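Beta-glucosidase (Pseudoalteromonas sp., PDB 3F95) is the extra C-terminal beta-sandwich domain of an exo-1,3/1,4-beta-glucanase, a longer enzyme that probably releases glucose from beta-glucans. Local coordinates at residues D41-S49 with R59-L69. Sequence-based numbering, arbitrary orientation. Where two conformers were deposited one is given.
Sequences DKQSLLMQS and RGFNWRAQAAL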
loop_
_atom_site.group_PDB
_atom_site.type_symbol
_atom_site.label_atom_id
_atom_site.label_comp_id
_atom_site.label_asym_id
_atom_site.label_seq_id
_atom_site.Cartn_x
_atom_site.Cartn_y
_atom_site.Cartn_z
ATOM N N ASP A 41 -8.114 4.932 17.679
ATOM C CA ASP A 41 -8.862 4.225 18.737
ATOM C C ASP A 41 -8.033 3.161 19.463
ATOM O O ASP A 41 -8.532 2.440 20.382
ATOM C CB ASP A 41 -10.199 3.685 18.222
ATOM C CG ASP A 41 -10.047 2.552 17.233
ATOM O OD1 ASP A 41 -8.947 1.957 17.117
ATOM O OD2 ASP A 41 -11.054 2.246 16.582
ATOM N N LYS A 42 -6.772 3.054 19.028
ATOM C CA LYS A 42 -5.756 2.106 19.549
ATOM C C LYS A 42 -5.986 0.628 19.202
ATOM O O LYS A 42 -5.238 -0.234 19.670
ATOM C CB LYS A 42 -5.529 2.263 21.074
ATOM C CG LYS A 42 -5.599 3.689 21.611
ATOM C CD LYS A 42 -4.526 4.551 20.979
ATOM C CE LYS A 42 -4.665 5.997 21.392
ATOM N NZ LYS A 42 -3.301 6.481 21.672
ATOM N N GLN A 43 -6.990 0.327 18.390
ATOM C CA GLN A 43 -7.341 -1.076 18.121
ATOM C C GLN A 43 -7.738 -1.396 16.697
ATOM O O GLN A 43 -7.572 -2.555 16.268
ATOM C CB GLN A 43 -8.501 -1.553 19.022
ATOM C CG GLN A 43 -8.175 -1.623 20.474
ATOM C CD GLN A 43 -9.426 -1.793 21.349
ATOM O OE1 GLN A 43 -10.529 -2.045 20.859
ATOM N NE2 GLN A 43 -9.253 -1.606 22.641
ATOM N N SER A 44 -8.321 -0.424 15.975
ATOM C CA SER A 44 -8.900 -0.760 14.667
ATOM C C SER A 44 -7.839 -1.164 13.650
ATOM O O SER A 44 -8.044 -2.096 12.866
ATOM C CB SER A 44 -9.716 0.403 14.068
ATOM O OG SER A 44 -10.919 0.583 14.783
ATOM N N LEU A 45 -6.720 -0.442 13.659
ATOM C CA LEU A 45 -5.650 -0.657 12.661
ATOM C C LEU A 45 -4.319 -0.497 13.404
ATOM O O LEU A 45 -4.067 0.549 14.009
ATOM C CB LEU A 45 -5.769 0.335 11.486
ATOM C CG LEU A 45 -4.702 0.272 10.377
ATOM C CD1 LEU A 45 -4.577 -1.165 9.805
ATOM C CD2 LEU A 45 -5.007 1.292 9.256
ATOM N N LEU A 46 -3.488 -1.549 13.367
ATOM C CA LEU A 46 -2.190 -1.578 14.040
ATOM C C LEU A 46 -1.106 -1.891 13.023
ATOM O O LEU A 46 -1.334 -2.697 12.121
ATOM C CB LEU A 46 -2.116 -2.653 15.125
ATOM C CG LEU A 46 -3.122 -2.768 16.291
ATOM C CD1 LEU A 46 -2.444 -3.571 17.438
ATOM C CD2 LEU A 46 -3.652 -1.435 16.778
ATOM N N MET A 47 0.043 -1.255 13.194
ATOM C CA MET A 47 1.214 -1.484 12.369
ATOM C C MET A 47 2.375 -1.996 13.239
ATOM O O MET A 47 2.632 -1.453 14.306
ATOM C CB MET A 47 1.632 -0.166 11.691
ATOM C CG MET A 47 2.946 -0.307 10.895
ATOM S SD MET A 47 3.458 1.184 10.046
ATOM C CE MET A 47 4.271 2.114 11.381
ATOM N N GLN A 48 3.051 -3.047 12.764
ATOM C CA GLN A 48 4.236 -3.626 13.399
ATOM C C GLN A 48 5.298 -3.761 12.312
ATOM O O GLN A 48 4.983 -3.678 11.131
ATOM C CB GLN A 48 3.940 -5.044 13.872
ATOM C CG GLN A 48 3.105 -5.231 15.112
ATOM C CD GLN A 48 2.957 -6.717 15.427
ATOM O OE1 GLN A 48 3.810 -7.529 15.050
ATOM N NE2 GLN A 48 1.873 -7.080 16.101
ATOM N N SER A 49 6.564 -3.961 12.687
ATOM C CA SER A 49 7.570 -4.226 11.674
ATOM C C SER A 49 7.662 -5.731 11.472
ATOM O O SER A 49 7.428 -6.505 12.399
ATOM C CB SER A 49 8.922 -3.656 12.075
ATOM O OG SER A 49 9.468 -4.409 13.133
ATOM N N ARG A 59 6.368 -3.838 6.856
ATOM C CA ARG A 59 5.433 -3.420 7.888
ATOM C C ARG A 59 4.222 -4.318 7.797
ATOM O O ARG A 59 3.671 -4.518 6.705
ATOM C CB ARG A 59 5.055 -1.952 7.705
ATOM C CG ARG A 59 6.223 -0.979 7.888
ATOM C CD ARG A 59 6.589 -0.770 9.369
ATOM N NE ARG A 59 7.724 0.163 9.477
ATOM C CZ ARG A 59 8.999 -0.175 9.288
ATOM N NH1 ARG A 59 9.326 -1.430 8.969
ATOM N NH2 ARG A 59 9.949 0.757 9.421
ATOM N N GLY A 60 3.804 -4.854 8.944
ATOM C CA GLY A 60 2.606 -5.675 9.022
ATOM C C GLY A 60 1.478 -4.800 9.513
ATOM O O GLY A 60 1.692 -3.960 10.403
ATOM N N PHE A 61 0.304 -4.986 8.933
ATOM C CA PHE A 61 -0.886 -4.221 9.292
ATOM C C PHE A 61 -2.035 -5.172 9.618
ATOM O O PHE A 61 -2.321 -6.092 8.836
ATOM C CB PHE A 61 -1.245 -3.279 8.142
ATOM C CG PHE A 61 -0.156 -2.273 7.817
ATOM C CD1 PHE A 61 -0.049 -1.083 8.528
ATOM C CD2 PHE A 61 0.745 -2.510 6.772
ATOM C CE1 PHE A 61 0.937 -0.146 8.227
ATOM C CE2 PHE A 61 1.748 -1.584 6.442
ATOM C CZ PHE A 61 1.863 -0.399 7.189
ATOM N N ASN A 62 -2.716 -4.943 10.746
ATOM C CA ASN A 62 -3.846 -5.785 11.156
ATOM C C ASN A 62 -5.068 -4.887 11.305
ATOM O O ASN A 62 -5.000 -3.912 12.068
ATOM C CB ASN A 62 -3.558 -6.453 12.505
ATOM C CG ASN A 62 -2.428 -7.467 12.441
ATOM O OD1 ASN A 62 -2.297 -8.215 11.473
ATOM N ND2 ASN A 62 -1.612 -7.503 13.490
ATOM N N TRP A 63 -6.131 -5.161 10.544
ATOM C CA TRP A 63 -7.419 -4.463 10.660
ATOM C C TRP A 63 -8.337 -5.323 11.529
ATOM O O TRP A 63 -8.551 -6.524 11.235
ATOM C CB TRP A 63 -8.106 -4.378 9.313
ATOM C CG TRP A 63 -7.635 -3.322 8.362
ATOM C CD1 TRP A 63 -8.288 -2.168 8.060
ATOM C CD2 TRP A 63 -6.424 -3.323 7.581
ATOM N NE1 TRP A 63 -7.575 -1.458 7.137
ATOM C CE2 TRP A 63 -6.430 -2.142 6.819
ATOM C CE3 TRP A 63 -5.360 -4.233 7.422
ATOM C CZ2 TRP A 63 -5.411 -1.824 5.902
ATOM C CZ3 TRP A 63 -4.308 -3.908 6.528
ATOM C CH2 TRP A 63 -4.353 -2.716 5.785
ATOM N N ARG A 64 -8.897 -4.711 12.567
ATOM C CA ARG A 64 -9.946 -5.344 13.367
ATOM C C ARG A 64 -11.277 -4.617 13.275
ATOM O O ARG A 64 -12.300 -5.147 13.736
ATOM C CB ARG A 64 -9.502 -5.472 14.826
ATOM C CG ARG A 64 -8.333 -6.420 14.977
ATOM C CD ARG A 64 -7.889 -6.446 16.402
ATOM N NE ARG A 64 -8.901 -7.114 17.201
ATOM C CZ ARG A 64 -9.273 -6.714 18.412
ATOM N NH1 ARG A 64 -8.706 -5.637 18.958
ATOM N NH2 ARG A 64 -10.213 -7.389 19.064
ATOM N N ALA A 65 -11.273 -3.420 12.688
ATOM C CA ALA A 65 -12.498 -2.708 12.344
ATOM C C ALA A 65 -12.218 -1.791 11.167
ATOM O O ALA A 65 -11.062 -1.627 10.784
ATOM C CB ALA A 65 -13.047 -1.894 13.543
ATOM N N GLN A 66 -13.286 -1.206 10.628
ATOM C CA GLN A 66 -13.218 -0.264 9.518
ATOM C C GLN A 66 -12.078 0.752 9.629
ATOM O O GLN A 66 -12.035 1.533 10.577
ATOM C CB GLN A 66 -14.543 0.485 9.406
ATOM C CG GLN A 66 -14.561 1.454 8.248
ATOM C CD GLN A 66 -14.571 0.757 6.881
ATOM O OE1 GLN A 66 -15.054 -0.368 6.739
ATOM N NE2 GLN A 66 -14.049 1.438 5.876
ATOM N N ALA A 67 -11.168 0.753 8.652
ATOM C CA ALA A 67 -10.014 1.660 8.690
ATOM C C ALA A 67 -9.324 1.656 7.349
ATOM O O ALA A 67 -9.491 0.696 6.581
ATOM C CB ALA A 67 -9.028 1.230 9.762
ATOM N N ALA A 68 -8.625 2.760 7.069
ATOM C CA ALA A 68 -7.811 2.903 5.851
ATOM C C ALA A 68 -6.355 3.095 6.249
ATOM O O ALA A 68 -6.019 3.943 7.083
ATOM C CB ALA A 68 -8.273 4.069 5.022
ATOM N N LEU A 69 -5.497 2.305 5.624
ATOM C CA LEU A 69 -4.063 2.511 5.703
ATOM C C LEU A 69 -3.641 3.193 4.413
ATOM O O LEU A 69 -4.034 2.739 3.328
ATOM C CB LEU A 69 -3.341 1.173 5.747
ATOM C CG LEU A 69 -1.820 1.321 5.622
ATOM C CD1 LEU A 69 -1.206 1.918 6.939
ATOM C CD2 LEU A 69 -1.186 0.020 5.188
HETATM O O HOH W 1 -5.939 -3.968 14.695
HETATM O O HOH W 2 -6.201 -4.577 18.495
HETATM O O HOH W 3 -12.684 1.884 13.001
#
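With CG anti to the backbone N (chi1 178°), Leu45 carries its CD1 over Trp63, whose CG is anti to its own carbonyl carbon (chi1 -79°), and the two side chains run side by side. Leu45 CD1 sits over one indole face, a CH-pi contact 3.7 Å from the centroid of the five-membered ring. Leu45 CD2 reaches Leu69 CB at 3.9 Å, while Leu45 CB packs against Ala67 CB. Trp63 NE1 donates to Ala67 O at 2.9 Å; the oxygen lies in the ring plane, although the donor stands well above the carbonyl plane, and this bond helps fix the indole's rotation. A leucine in place of Trp63 would probably leave Ala67 O without this donor and Leu45 CD1 without its aromatic platform. At the next non-hydrogen-bonded pair, Met47 SD approaches Phe61 obliquely in a Met-aromatic contact, 4.4 Å from the ring centroid, and Leu69 CD2 covers a face of that ring. Antiparallel backbone bonds couple Leu46 with Asn62 and Gln48 with Gly60. At the opposite end, past Leu46 and Asn62, Ser44 O receives Arg64 N at 2.8 Å, and a water bridges Gln43 O and Asn62 O. The hairpin of strands 45-50 and 58-63 thus lies between strands 37-38 and 161-171 in one sheet of the galactose-binding-like sandwich, its Leu45, Met47, Phe61 and Trp63 face packing toward strands 18-24, 67-73 and 149-158 of the other.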